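Local coordinates for long form salivary protein D7L1 (Anopheles stephensi, PDB 3NHI) that binds and sequesters cysteinyl leukotrienes and thromboxane A2 analogues, so that mosquito saliva blunts the host response to blood feeding, at residues W3-D7 with V76-Y81; E66-K70 with A102-G107; E94-L99 with V119-F123; G152-A157 with L290-V294; R212-I217 with F260-R264. All blocks are in the same frame, centred on the assembly; numbering follows the deposited sequence.

Starting from the N terminus, contact 1 lays the lead-in 3-7 against helix 73-85 and so closes a loop of 68 residues. Contact 2 opens inside that loop, at 66-70, and ends beyond it at 102-107, so the two cross. Contact 3, between helices 89-101 and 109-130, crosses contact 2 in turn and touches it, Phe69 packing on Leu99; these three tie together the N-terminal part of the fold, contact 3 coming closest to the bound lipid. Contact 4 then closes the longest loop, joining 152-157 to the C-terminal tail 290-294. Contact 5 lies wholly within that loop, crossing helices 207-216 and 251-266, and meets contact 4 through Glu262.

Contact 1. Residues W3-D7 with V76-Y81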
# COMPACT_ATOMS: atom_id res chain seq x y z
N TRP A 3 -10.55 5.66 -15.57
CA TRP A 3 -9.46 5.13 -14.75
C TRP A 3 -8.50 6.20 -14.24
O TRP A 3 -8.06 7.07 -14.99
CB TRP A 3 -8.69 4.02 -15.49
CG TRP A 3 -7.66 3.36 -14.61
CD1 TRP A 3 -7.87 2.41 -13.65
CD2 TRP A 3 -6.25 3.64 -14.60
NE1 TRP A 3 -6.68 2.07 -13.05
CE2 TRP A 3 -5.67 2.81 -13.60
CE3 TRP A 3 -5.41 4.50 -15.33
CZ2 TRP A 3 -4.29 2.81 -13.32
CZ3 TRP A 3 -4.05 4.50 -15.05
CH2 TRP A 3 -3.50 3.67 -14.05
N LYS A 4 -8.19 6.12 -12.95
CA LYS A 4 -7.32 7.09 -12.28
C LYS A 4 -5.88 6.58 -12.15
O LYS A 4 -5.62 5.51 -11.60
CB LYS A 4 -7.88 7.45 -10.89
CG LYS A 4 -7.25 8.70 -10.29
CD LYS A 4 -7.84 9.03 -8.92
CE LYS A 4 -7.31 10.34 -8.36
NZ LYS A 4 -5.82 10.38 -8.20
N ALA A 5 -4.94 7.38 -12.65
CA ALA A 5 -3.52 7.08 -12.54
C ALA A 5 -3.04 6.98 -11.10
O ALA A 5 -3.61 7.60 -10.18
CB ALA A 5 -2.70 8.11 -13.28
N LEU A 6 -2.01 6.18 -10.90
CA LEU A 6 -1.45 5.92 -9.57
C LEU A 6 -0.28 6.83 -9.26
O LEU A 6 0.63 7.00 -10.10
CB LEU A 6 -1.02 4.45 -9.46
CG LEU A 6 -2.16 3.44 -9.71
CD1 LEU A 6 -1.67 1.99 -9.70
CD2 LEU A 6 -3.36 3.65 -8.75
N ASP A 7 -0.30 7.41 -8.07
CA ASP A 7 0.80 8.25 -7.63
C ASP A 7 1.96 7.44 -7.05
O ASP A 7 1.91 6.22 -7.00
CB ASP A 7 0.30 9.37 -6.69
CG ASP A 7 -0.08 8.88 -5.30
OD1 ASP A 7 0.49 7.88 -4.80
OD2 ASP A 7 -0.93 9.54 -4.66
N VAL A 76 -2.95 6.74 -19.94
CA VAL A 76 -3.52 7.54 -18.85
C VAL A 76 -2.48 7.73 -17.74
O VAL A 76 -2.28 8.84 -17.23
CB VAL A 76 -4.82 6.91 -18.31
CG1 VAL A 76 -5.33 7.67 -17.09
CG2 VAL A 76 -5.90 6.87 -19.39
N GLN A 77 -1.81 6.64 -17.36
CA GLN A 77 -0.75 6.69 -16.37
C GLN A 77 0.35 7.65 -16.81
O GLN A 77 0.82 8.48 -16.03
CB GLN A 77 -0.17 5.29 -16.14
CG GLN A 77 0.92 5.25 -15.06
CD GLN A 77 0.41 5.51 -13.65
OE1 GLN A 77 -0.77 5.34 -13.35
NE2 GLN A 77 1.32 5.90 -12.77
N TYR A 78 0.75 7.53 -18.07
CA TYR A 78 1.73 8.44 -18.65
C TYR A 78 1.30 9.90 -18.58
O TYR A 78 2.06 10.75 -18.11
CB TYR A 78 2.00 8.05 -20.10
CG TYR A 78 2.76 9.10 -20.90
CD1 TYR A 78 4.04 9.51 -20.52
CD2 TYR A 78 2.21 9.66 -22.05
CE1 TYR A 78 4.74 10.46 -21.25
CE2 TYR A 78 2.91 10.62 -22.80
CZ TYR A 78 4.17 11.00 -22.38
OH TYR A 78 4.88 11.93 -23.11
N GLN A 79 0.10 10.19 -19.06
CA GLN A 79 -0.35 11.58 -19.16
C GLN A 79 -0.40 12.28 -17.81
O GLN A 79 -0.14 13.48 -17.73
CB GLN A 79 -1.74 11.65 -19.81
CG GLN A 79 -1.73 11.33 -21.29
CD GLN A 79 -1.11 12.42 -22.13
OE1 GLN A 79 -1.21 13.60 -21.80
NE2 GLN A 79 -0.50 12.04 -23.25
N ALA A 80 -0.71 11.54 -16.76
CA ALA A 80 -0.87 12.14 -15.43
C ALA A 80 0.43 12.74 -14.87
O ALA A 80 0.38 13.65 -14.04
CB ALA A 80 -1.45 11.13 -14.47
N TYR A 81 1.58 12.24 -15.33
CA TYR A 81 2.88 12.64 -14.75
C TYR A 81 3.92 12.97 -15.81
O TYR A 81 5.11 13.09 -15.51
CB TYR A 81 3.42 11.56 -13.78
CG TYR A 81 2.43 11.21 -12.71
CD1 TYR A 81 2.23 12.04 -11.60
CD2 TYR A 81 1.64 10.06 -12.82
CE1 TYR A 81 1.29 11.71 -10.63
CE2 TYR A 81 0.69 9.74 -11.86
CZ TYR A 81 0.53 10.56 -10.77
OH TYR A 81 -0.42 10.20 -9.84
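Two hydrogen bonds fix the strand-like lead-in to the helix, and both use the carboxamide of Gln77: Leu6 N donates to Gln77 OE1 at 2.9 Å, and Gln77 NE2 donates to Leu6 O at 3.0 Å. One side chain thus satisfies the NH and CO of a single residue, much as a neighbouring strand would. The same NE2 also reaches Leu130 O, and Leu6 O takes a further bond from His132. Next comes Ala5, whose methyl points at the helix: its CB lies 3.5 Å from Ala80 CB and 4.0 Å from Tyr81 CE2. Toward the N terminus, Trp3 puts CE3 3.6 Å from Val76 CG1, the valine sitting at the edge of the indole, while NE1 is bonded to Gln60. At the far end Tyr81 OH comes within 3.3 Å of Asp7 CB. Asp7 OD1 accepts from Gln10 N, so the extended segment ends in a classic N-cap, with Asp7 starting helix 8-22 of this all-helical odorant-binding-protein fold.

Contact 2. Residues E66-K70 with A102-G107; sequences ENAFK and ANAKSG
Build 102-107 as an irregular loop that ends in a type II' beta turn from Ala104 to Gly107, closed by Gly107 N to Ala104 O at 2.9 Å. Lys105 takes phi/psi 51/-121 and Ser106 -75/-18. Overlapping its start, Asn103 OD1 accepts from Lys105 N at 2.9 Å, an Asx turn. In 66-70, Asn67 is left-handed (50/55), Ala68 and Phe69 are extended, and Asn67 with Ala68 forms a G1 beta bulge opposite Asp63.

The polar link across is Asn67 (chi1 t), whose ND2 donates to Lys105 O at 2.8 Å; its OD1 is bonded to Tyr62 OH. Asn67 and Gly107 bring their CA atoms to 5.9 Å, and Asn67 OD1 lies 3.2 Å from Gly107 CA, where a CB would clash; phi/psi 83/5 there by itself calls for glycine. Within 66-70, Lys70 NZ forms a salt bridge with Glu66 OE2 at 2.9 Å.

Apolar contact comes from Phe69 (chi1 m): CD2 is 3.7 Å from Ala102 CB, and CE2 4.0 Å from Ala104 CB.

A bulged hairpin, strands 62-63 and 68-69, is thereby packed on the connection between helices 89-101 and 109-130, with Phe69 also resting on Leu112 and Ala115 of the latter helix.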
# COMPACT_ATOMS: atom_id res chain seq x y z
N GLU A 66 -12.22 -8.70 -15.36
CA GLU A 66 -12.31 -8.87 -16.81
C GLU A 66 -11.34 -9.92 -17.33
O GLU A 66 -11.47 -10.38 -18.47
CB GLU A 66 -12.06 -7.54 -17.51
CG GLU A 66 -13.16 -6.54 -17.25
CD GLU A 66 -12.82 -5.16 -17.75
OE1 GLU A 66 -13.46 -4.19 -17.29
OE2 GLU A 66 -11.91 -5.04 -18.62
N ASN A 67 -10.37 -10.32 -16.50
CA ASN A 67 -9.27 -11.17 -16.94
C ASN A 67 -8.63 -10.59 -18.21
O ASN A 67 -8.51 -11.27 -19.23
CB ASN A 67 -9.72 -12.62 -17.14
CG ASN A 67 -8.56 -13.55 -17.48
OD1 ASN A 67 -7.43 -13.35 -17.01
ND2 ASN A 67 -8.82 -14.56 -18.31
N ALA A 68 -8.21 -9.34 -18.12
CA ALA A 68 -7.74 -8.60 -19.28
C ALA A 68 -6.59 -7.68 -18.92
O ALA A 68 -6.57 -7.10 -17.84
CB ALA A 68 -8.89 -7.79 -19.89
N PHE A 69 -5.63 -7.57 -19.84
CA PHE A 69 -4.65 -6.49 -19.82
C PHE A 69 -5.33 -5.22 -20.31
O PHE A 69 -6.02 -5.22 -21.33
CB PHE A 69 -3.44 -6.84 -20.70
CG PHE A 69 -2.56 -7.92 -20.13
CD1 PHE A 69 -1.70 -7.65 -19.07
CD2 PHE A 69 -2.59 -9.20 -20.65
CE1 PHE A 69 -0.89 -8.64 -18.53
CE2 PHE A 69 -1.76 -10.20 -20.13
CZ PHE A 69 -0.91 -9.91 -19.06
N LYS A 70 -5.16 -4.15 -19.55
CA LYS A 70 -5.86 -2.90 -19.80
C LYS A 70 -4.95 -1.90 -20.50
O LYS A 70 -4.45 -0.94 -19.90
CB LYS A 70 -6.42 -2.36 -18.49
CG LYS A 70 -7.36 -3.34 -17.78
CD LYS A 70 -8.63 -3.58 -18.58
CE LYS A 70 -9.52 -2.35 -18.57
NZ LYS A 70 -10.75 -2.52 -19.40
N ALA A 102 -1.02 -8.87 -25.84
CA ALA A 102 -0.78 -9.89 -24.83
C ALA A 102 -2.04 -10.70 -24.53
O ALA A 102 -3.14 -10.14 -24.44
CB ALA A 102 -0.24 -9.26 -23.56
N ASN A 103 -1.87 -12.01 -24.36
CA ASN A 103 -2.97 -12.94 -24.12
C ASN A 103 -2.94 -13.43 -22.68
O ASN A 103 -2.04 -14.18 -22.29
CB ASN A 103 -2.88 -14.12 -25.09
CG ASN A 103 -4.09 -15.05 -25.04
OD1 ASN A 103 -4.97 -14.92 -24.18
ND2 ASN A 103 -4.13 -15.99 -25.96
N ALA A 104 -3.91 -12.98 -21.89
CA ALA A 104 -4.01 -13.34 -20.47
C ALA A 104 -4.35 -14.81 -20.27
O ALA A 104 -4.06 -15.37 -19.21
CB ALA A 104 -5.03 -12.46 -19.77
N LYS A 105 -4.94 -15.43 -21.29
CA LYS A 105 -5.36 -16.84 -21.21
C LYS A 105 -6.19 -17.08 -19.94
O LYS A 105 -7.22 -16.42 -19.75
CB LYS A 105 -4.16 -17.79 -21.38
CG LYS A 105 -3.51 -17.70 -22.75
CD LYS A 105 -2.43 -18.74 -22.97
CE LYS A 105 -1.86 -18.62 -24.36
NZ LYS A 105 -0.77 -19.60 -24.62
N SER A 106 -5.76 -17.98 -19.06
CA SER A 106 -6.55 -18.31 -17.87
C SER A 106 -6.50 -17.25 -16.77
O SER A 106 -7.35 -17.22 -15.87
CB SER A 106 -6.11 -19.67 -17.29
OG SER A 106 -4.92 -19.54 -16.54
N GLY A 107 -5.50 -16.37 -16.84
CA GLY A 107 -5.27 -15.39 -15.79
C GLY A 107 -4.49 -15.93 -14.61
O GLY A 107 -4.31 -15.24 -13.61

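Contact 3. Residues E94-L99 with V119-F123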
# COMPACT_ATOMS: atom_id res chain seq x y z
N GLU A 94 3.95 2.42 -28.00
CA GLU A 94 4.49 1.10 -28.28
C GLU A 94 4.24 0.14 -27.11
O GLU A 94 3.90 -1.03 -27.33
CB GLU A 94 5.99 1.18 -28.64
CG GLU A 94 6.28 1.84 -30.00
CD GLU A 94 7.71 2.38 -30.16
OE1 GLU A 94 8.48 2.46 -29.17
OE2 GLU A 94 8.05 2.76 -31.30
N TYR A 95 4.36 0.63 -25.88
CA TYR A 95 4.08 -0.16 -24.68
C TYR A 95 2.60 -0.56 -24.63
O TYR A 95 2.27 -1.73 -24.43
CB TYR A 95 4.50 0.65 -23.46
CG TYR A 95 4.42 0.00 -22.09
CD1 TYR A 95 4.44 -1.38 -21.91
CD2 TYR A 95 4.36 0.82 -20.96
CE1 TYR A 95 4.39 -1.92 -20.62
CE2 TYR A 95 4.30 0.28 -19.69
CZ TYR A 95 4.31 -1.08 -19.52
OH TYR A 95 4.27 -1.57 -18.24
N GLN A 96 1.72 0.42 -24.83
CA GLN A 96 0.29 0.19 -24.93
C GLN A 96 -0.02 -0.91 -25.96
O GLN A 96 -0.79 -1.83 -25.70
CB GLN A 96 -0.41 1.50 -25.32
CG GLN A 96 -1.90 1.36 -25.65
CD GLN A 96 -2.48 2.59 -26.30
OE1 GLN A 96 -1.75 3.41 -26.88
NE2 GLN A 96 -3.80 2.74 -26.23
N LYS A 97 0.59 -0.80 -27.14
CA LYS A 97 0.33 -1.74 -28.21
C LYS A 97 0.83 -3.15 -27.89
O LYS A 97 0.12 -4.11 -28.13
CB LYS A 97 0.89 -1.22 -29.54
CG LYS A 97 0.01 -0.09 -30.10
CD LYS A 97 0.70 0.77 -31.16
CE LYS A 97 0.91 0.02 -32.46
NZ LYS A 97 1.42 1.00 -33.48
N ALA A 98 2.01 -3.26 -27.28
CA ALA A 98 2.52 -4.56 -26.84
C ALA A 98 1.58 -5.21 -25.82
O ALA A 98 1.34 -6.43 -25.87
CB ALA A 98 3.93 -4.42 -26.28
N LEU A 99 1.01 -4.41 -24.92
CA LEU A 99 0.02 -4.92 -23.97
C LEU A 99 -1.28 -5.37 -24.64
O LEU A 99 -1.91 -6.36 -24.23
CB LEU A 99 -0.29 -3.89 -22.89
CG LEU A 99 0.76 -3.87 -21.78
CD1 LEU A 99 0.61 -2.62 -20.97
CD2 LEU A 99 0.62 -5.11 -20.89
N VAL A 119 6.99 -8.18 -22.87
CA VAL A 119 6.62 -6.77 -22.74
C VAL A 119 7.52 -6.09 -21.70
O VAL A 119 8.07 -5.01 -21.95
CB VAL A 119 5.13 -6.61 -22.35
CG1 VAL A 119 4.75 -5.12 -22.28
CG2 VAL A 119 4.23 -7.34 -23.35
N HIS A 120 7.70 -6.76 -20.57
CA HIS A 120 8.63 -6.32 -19.54
C HIS A 120 10.05 -6.18 -20.08
O HIS A 120 10.71 -5.16 -19.86
CB HIS A 120 8.61 -7.30 -18.36
CG HIS A 120 9.58 -6.96 -17.28
ND1 HIS A 120 9.32 -6.01 -16.32
CD2 HIS A 120 10.82 -7.43 -17.02
CE1 HIS A 120 10.36 -5.92 -15.50
NE2 HIS A 120 11.28 -6.77 -15.91
N ASN A 121 10.51 -7.20 -20.79
CA ASN A 121 11.89 -7.16 -21.28
C ASN A 121 12.14 -6.02 -22.26
O ASN A 121 13.23 -5.45 -22.29
CB ASN A 121 12.32 -8.51 -21.85
CG ASN A 121 12.62 -9.53 -20.75
OD1 ASN A 121 13.17 -9.19 -19.70
ND2 ASN A 121 12.26 -10.78 -21.00
N ARG A 122 11.11 -5.67 -23.03
CA ARG A 122 11.19 -4.56 -23.98
C ARG A 122 11.04 -3.18 -23.32
O ARG A 122 11.76 -2.23 -23.68
CB ARG A 122 10.13 -4.73 -25.08
CG ARG A 122 10.24 -3.67 -26.17
CD ARG A 122 9.44 -4.04 -27.41
NE ARG A 122 9.42 -2.90 -28.32
CZ ARG A 122 8.44 -2.62 -29.18
NH1 ARG A 122 7.38 -3.41 -29.28
NH2 ARG A 122 8.53 -1.53 -29.94
N PHE A 123 10.14 -3.07 -22.35
CA PHE A 123 9.74 -1.77 -21.82
C PHE A 123 10.02 -1.56 -20.35
O PHE A 123 9.45 -0.66 -19.74
CB PHE A 123 8.24 -1.53 -22.08
CG PHE A 123 7.89 -1.46 -23.53
CD1 PHE A 123 8.22 -0.34 -24.29
CD2 PHE A 123 7.24 -2.53 -24.15
CE1 PHE A 123 7.90 -0.29 -25.65
CE2 PHE A 123 6.91 -2.47 -25.51
CZ PHE A 123 7.24 -1.36 -26.25
O HOH W 1 4.60 -2.24 -29.69
O HOH W 2 10.41 0.68 -28.59
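Val119 comes first, inserting between Tyr95, Ala98 and Leu99: its CG1 lies 3.6 Å from Tyr95 CE1, at the edge of that ring, 4.1 Å from Ala98 CB and 4.2 Å from Leu99 CG. One turn on, Arg122 stretches along the surface toward Glu94. The charges stay apart, Glu94 OE1 to Arg122 NH2 being 4.1 Å, and water 2 joins them, 2.7 Å from Glu94 OE1 and 3.2 Å from Arg122 NH2; Glu94 OE2 has its salt bridge with Lys90. Phe123 then covers the backbone of the other helix. Tyr95 CA sits over its ring, 3.7 Å from the centroid in a CH-pi contact, and Phe123 CE2 is 3.6 Å from Ala98 CB. The Tyr95 and Phe123 rings are slid apart, centroids 5.3 Å, with little overlap. The Tyr95 side chain, about 4 Å from the bound eicosanoid, turns its hydroxyl to Tyr116 OH. Helices 89-101 and 109-130 form an antiparallel hairpin here, local axes 10.5 Å apart at 171°, and helix 73-85 packs against Tyr95 and Leu99 through Ile74.

Contact 4. Residues G152-A157 with L290-V294; sequences GESFHA and LNTTV
A single beta bridge ties the C-terminal tail to the lead-in of helix 155-163, just after Lys151, a residue that binds leukotriene C4 and thromboxane A2. Pair Glu153 with Asn291, chains parallel, CA atoms 4.6 Å apart. Asn291 N donates to Gly152 O at 2.8 Å and Ser154 N to Asn291 O at 3.0 Å; Glu153 CA also approaches that oxygen, at 3.4 Å. Gly152 adopts 91/-6, a conformation calling for glycine, while Glu153 (-110/127) and Ser154 (-75/156) are extended. Asn291 (-87/86) is the centre of an inverse gamma turn. Glu153 and Asn291, both chi1 t, are joined by water 3, which lies 2.9 Å from Glu153 OE2 and 3.1 Å from Asn291 ND2; Glu153 OE1 accepts from Gln150 N.

Ser154, chi1 p, is the N-cap of the helix: its OG accepts from Ala157 N at 3.0 Å and also meets Glu262 of helix 251-266. Ala157 faces the tail, CB 3.5 Å from Asn291 O and 4.0 Å from Thr293 CG2. Thr292 OG1 (chi1 p) makes an ST turn with Val294 N, 3.3 Å, and is bonded to Met287 O. Thr293, chi1 p, places CG2 3.5 Å from Ala157 N and sends OG1 to Glu262 and Arg176.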
# COMPACT_ATOMS: atom_id res chain seq x y z
N GLY A 152 8.85 7.73 5.04
CA GLY A 152 9.31 8.13 6.37
C GLY A 152 8.23 8.82 7.18
O GLY A 152 8.43 9.11 8.36
N GLU A 153 7.08 9.08 6.55
CA GLU A 153 5.96 9.76 7.20
C GLU A 153 4.86 8.73 7.39
O GLU A 153 4.46 8.08 6.42
CB GLU A 153 5.46 10.90 6.31
CG GLU A 153 4.25 11.66 6.82
CD GLU A 153 3.78 12.75 5.86
OE1 GLU A 153 4.01 12.62 4.63
OE2 GLU A 153 3.16 13.73 6.32
N SER A 154 4.34 8.58 8.61
CA SER A 154 3.25 7.61 8.80
C SER A 154 1.95 8.17 8.26
O SER A 154 1.78 9.39 8.16
CB SER A 154 3.09 7.24 10.28
OG SER A 154 2.62 8.35 11.05
N PHE A 155 1.02 7.28 7.91
CA PHE A 155 -0.29 7.77 7.55
C PHE A 155 -0.95 8.54 8.68
O PHE A 155 -1.62 9.54 8.44
CB PHE A 155 -1.22 6.68 6.98
CG PHE A 155 -1.31 6.73 5.48
CD1 PHE A 155 -1.90 7.83 4.85
CD2 PHE A 155 -0.78 5.71 4.68
CE1 PHE A 155 -1.96 7.93 3.46
CE2 PHE A 155 -0.84 5.79 3.28
CZ PHE A 155 -1.43 6.90 2.67
N HIS A 156 -0.71 8.10 9.92
CA HIS A 156 -1.31 8.80 11.05
C HIS A 156 -0.82 10.25 11.12
O HIS A 156 -1.62 11.15 11.37
CB HIS A 156 -1.04 8.07 12.36
CG HIS A 156 -1.50 6.64 12.36
ND1 HIS A 156 -1.04 5.71 11.45
CD2 HIS A 156 -2.34 5.97 13.19
CE1 HIS A 156 -1.61 4.54 11.70
NE2 HIS A 156 -2.39 4.67 12.75
N ALA A 157 0.47 10.48 10.88
CA ALA A 157 1.00 11.84 10.90
C ALA A 157 0.55 12.66 9.70
O ALA A 157 0.20 13.84 9.85
CB ALA A 157 2.52 11.81 10.98
N LEU A 290 11.27 8.30 12.91
CA LEU A 290 10.54 8.66 11.69
C LEU A 290 9.54 9.79 11.98
O LEU A 290 9.40 10.24 13.11
CB LEU A 290 9.84 7.42 11.12
CG LEU A 290 10.79 6.28 10.70
CD1 LEU A 290 10.00 5.00 10.46
CD2 LEU A 290 11.64 6.63 9.48
N ASN A 291 8.86 10.25 10.93
CA ASN A 291 7.86 11.30 11.06
C ASN A 291 6.51 10.66 11.41
O ASN A 291 5.69 10.37 10.54
CB ASN A 291 7.81 12.14 9.78
CG ASN A 291 6.78 13.27 9.85
OD1 ASN A 291 6.25 13.59 10.91
ND2 ASN A 291 6.51 13.87 8.70
N THR A 292 6.30 10.45 12.70
CA THR A 292 5.13 9.72 13.21
C THR A 292 4.44 10.52 14.31
O THR A 292 4.86 11.63 14.66
CB THR A 292 5.51 8.35 13.80
OG1 THR A 292 6.23 8.57 15.02
CG2 THR A 292 6.35 7.55 12.83
N THR A 293 3.38 9.93 14.87
CA THR A 293 2.60 10.58 15.92
C THR A 293 2.98 10.07 17.31
O THR A 293 2.23 10.25 18.26
CB THR A 293 1.08 10.41 15.69
OG1 THR A 293 0.74 9.01 15.69
CG2 THR A 293 0.64 11.04 14.38
N VAL A 294 4.16 9.46 17.42
CA VAL A 294 4.64 8.87 18.67
C VAL A 294 4.92 9.93 19.75
O VAL A 294 5.19 11.09 19.43
CB VAL A 294 5.90 7.98 18.41
CG1 VAL A 294 7.15 8.83 18.18
CG2 VAL A 294 6.11 6.97 19.55
O HOH W 3 3.68 15.23 8.73

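Contact 5. Residues R212-I217 with F260-R264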
# COMPACT_ATOMS: atom_id res chain seq x y z
N ARG A 212 -5.47 -9.00 9.17
CA ARG A 212 -4.04 -9.15 8.83
C ARG A 212 -3.16 -8.42 9.86
O ARG A 212 -2.12 -8.93 10.25
CB ARG A 212 -3.76 -8.63 7.43
CG ARG A 212 -2.35 -8.92 6.91
CD ARG A 212 -2.26 -8.41 5.49
NE ARG A 212 -1.01 -8.78 4.82
CZ ARG A 212 0.06 -8.00 4.74
NH1 ARG A 212 0.07 -6.82 5.35
NH2 ARG A 212 1.13 -8.40 4.08
N ASP A 213 -3.61 -7.25 10.31
CA ASP A 213 -2.85 -6.50 11.30
C ASP A 213 -2.78 -7.19 12.66
O ASP A 213 -1.77 -7.07 13.37
CB ASP A 213 -3.42 -5.08 11.45
CG ASP A 213 -2.91 -4.13 10.38
OD1 ASP A 213 -2.14 -4.56 9.50
OD2 ASP A 213 -3.27 -2.94 10.45
N PHE A 214 -3.84 -7.91 13.04
CA PHE A 214 -3.79 -8.73 14.25
C PHE A 214 -2.89 -9.96 14.06
O PHE A 214 -2.16 -10.35 14.97
CB PHE A 214 -5.20 -9.15 14.69
CG PHE A 214 -5.98 -8.05 15.35
CD1 PHE A 214 -6.59 -7.05 14.58
CD2 PHE A 214 -6.11 -8.01 16.73
CE1 PHE A 214 -7.32 -6.03 15.20
CE2 PHE A 214 -6.84 -7.00 17.35
CZ PHE A 214 -7.45 -6.01 16.58
N ASN A 215 -2.92 -10.54 12.86
CA ASN A 215 -2.02 -11.66 12.55
C ASN A 215 -0.57 -11.22 12.66
O ASN A 215 0.26 -11.95 13.19
CB ASN A 215 -2.31 -12.23 11.16
CG ASN A 215 -3.66 -12.91 11.07
OD1 ASN A 215 -4.28 -13.22 12.09
ND2 ASN A 215 -4.09 -13.17 9.85
N LEU A 216 -0.29 -9.99 12.21
CA LEU A 216 1.07 -9.46 12.21
C LEU A 216 1.64 -9.16 13.60
O LEU A 216 2.86 -9.05 13.75
CB LEU A 216 1.16 -8.22 11.30
CG LEU A 216 1.25 -8.55 9.80
CD1 LEU A 216 0.98 -7.30 8.98
CD2 LEU A 216 2.60 -9.15 9.43
N ILE A 217 0.77 -9.02 14.60
CA ILE A 217 1.22 -8.93 16.01
C ILE A 217 1.08 -10.26 16.75
O ILE A 217 1.07 -10.31 17.97
CB ILE A 217 0.57 -7.76 16.79
CG1 ILE A 217 -0.96 -7.91 16.85
CG2 ILE A 217 0.97 -6.42 16.18
CD1 ILE A 217 -1.60 -7.15 18.01
N PHE A 260 1.57 -0.71 15.33
CA PHE A 260 2.55 -1.40 14.46
C PHE A 260 2.33 -0.98 13.01
O PHE A 260 3.29 -0.73 12.28
CB PHE A 260 2.47 -2.91 14.64
CG PHE A 260 3.55 -3.68 13.91
CD1 PHE A 260 4.86 -3.21 13.86
CD2 PHE A 260 3.26 -4.89 13.32
CE1 PHE A 260 5.87 -3.94 13.21
CE2 PHE A 260 4.25 -5.64 12.67
CZ PHE A 260 5.56 -5.16 12.62
N HIS A 261 1.06 -0.89 12.59
CA HIS A 261 0.80 -0.43 11.24
C HIS A 261 1.19 1.04 11.06
O HIS A 261 1.66 1.42 9.98
CB HIS A 261 -0.63 -0.70 10.78
CG HIS A 261 -0.77 -0.83 9.29
ND1 HIS A 261 -1.86 -1.46 8.71
CD2 HIS A 261 0.03 -0.46 8.27
CE1 HIS A 261 -1.73 -1.43 7.39
NE2 HIS A 261 -0.59 -0.84 7.10
N GLU A 262 1.07 1.86 12.10
CA GLU A 262 1.61 3.22 11.97
C GLU A 262 3.09 3.19 11.56
O GLU A 262 3.49 3.85 10.58
CB GLU A 262 1.42 4.09 13.21
CG GLU A 262 1.97 5.47 12.90
CD GLU A 262 1.83 6.51 13.99
OE1 GLU A 262 1.42 6.18 15.12
OE2 GLU A 262 2.18 7.67 13.70
N LEU A 263 3.88 2.40 12.28
CA LEU A 263 5.29 2.25 11.94
C LEU A 263 5.49 1.77 10.51
O LEU A 263 6.27 2.35 9.75
CB LEU A 263 5.97 1.29 12.93
CG LEU A 263 7.41 0.89 12.61
CD1 LEU A 263 8.34 2.11 12.46
CD2 LEU A 263 7.88 -0.04 13.70
N ARG A 264 4.78 0.71 10.15
CA ARG A 264 4.90 0.12 8.82
C ARG A 264 4.46 1.10 7.73
O ARG A 264 4.98 1.06 6.62
CB ARG A 264 4.11 -1.18 8.75
CG ARG A 264 4.75 -2.27 9.60
CD ARG A 264 4.14 -3.63 9.40
NE ARG A 264 2.81 -3.73 9.97
CZ ARG A 264 1.66 -3.79 9.28
NH1 ARG A 264 1.63 -3.72 7.96
NH2 ARG A 264 0.53 -3.89 9.93
O HOH W 4 -0.14 -4.66 12.68
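Asp213, chi1 m, swings its carboxylate across to helix 251-266, although its CA-to-CB bond points sideways. With chi2 near 1° both oxygens find donors: OD2 accepts from His261 ND1 at 2.7 Å, and OD1 takes Arg264 NH2 at 2.8 Å in a salt bridge. Tyr199 OH also bonds to OD2. His261, chi1 t, presents the edge of its imidazole to the acid in a His-carboxylate hydrogen bond. Arg264 reaches across with bends at chi1 (m) and chi3 (m) and chi2 t, bringing NH2 to Asp213 and to water 4, 2.9 Å away; that water donates to Asp213 O at 3.0 Å. These bonds join two helices of the second odorant-binding-protein-like domain of this long-form D7 protein, crossing at 95° with local axes 11.2 Å apart. Asp213, His261 and Arg264 are buried here, their polar groups meeting. Leu216 (chi1 m, chi2 t) covers one face of the Arg264 guanidinium, CD1 lying 3.6 Å from NH2. Arg212, extended through chi3, brings its NH1 to 4.3 Å from Arg264 NH1, a like-charged approach, while its NH2 is in salt bridges with Glu20 and Asp21. Phe260, chi1 t, places CE2 3.8 Å from Leu216 O and CD2 4.0 Å from Ile217 CG2.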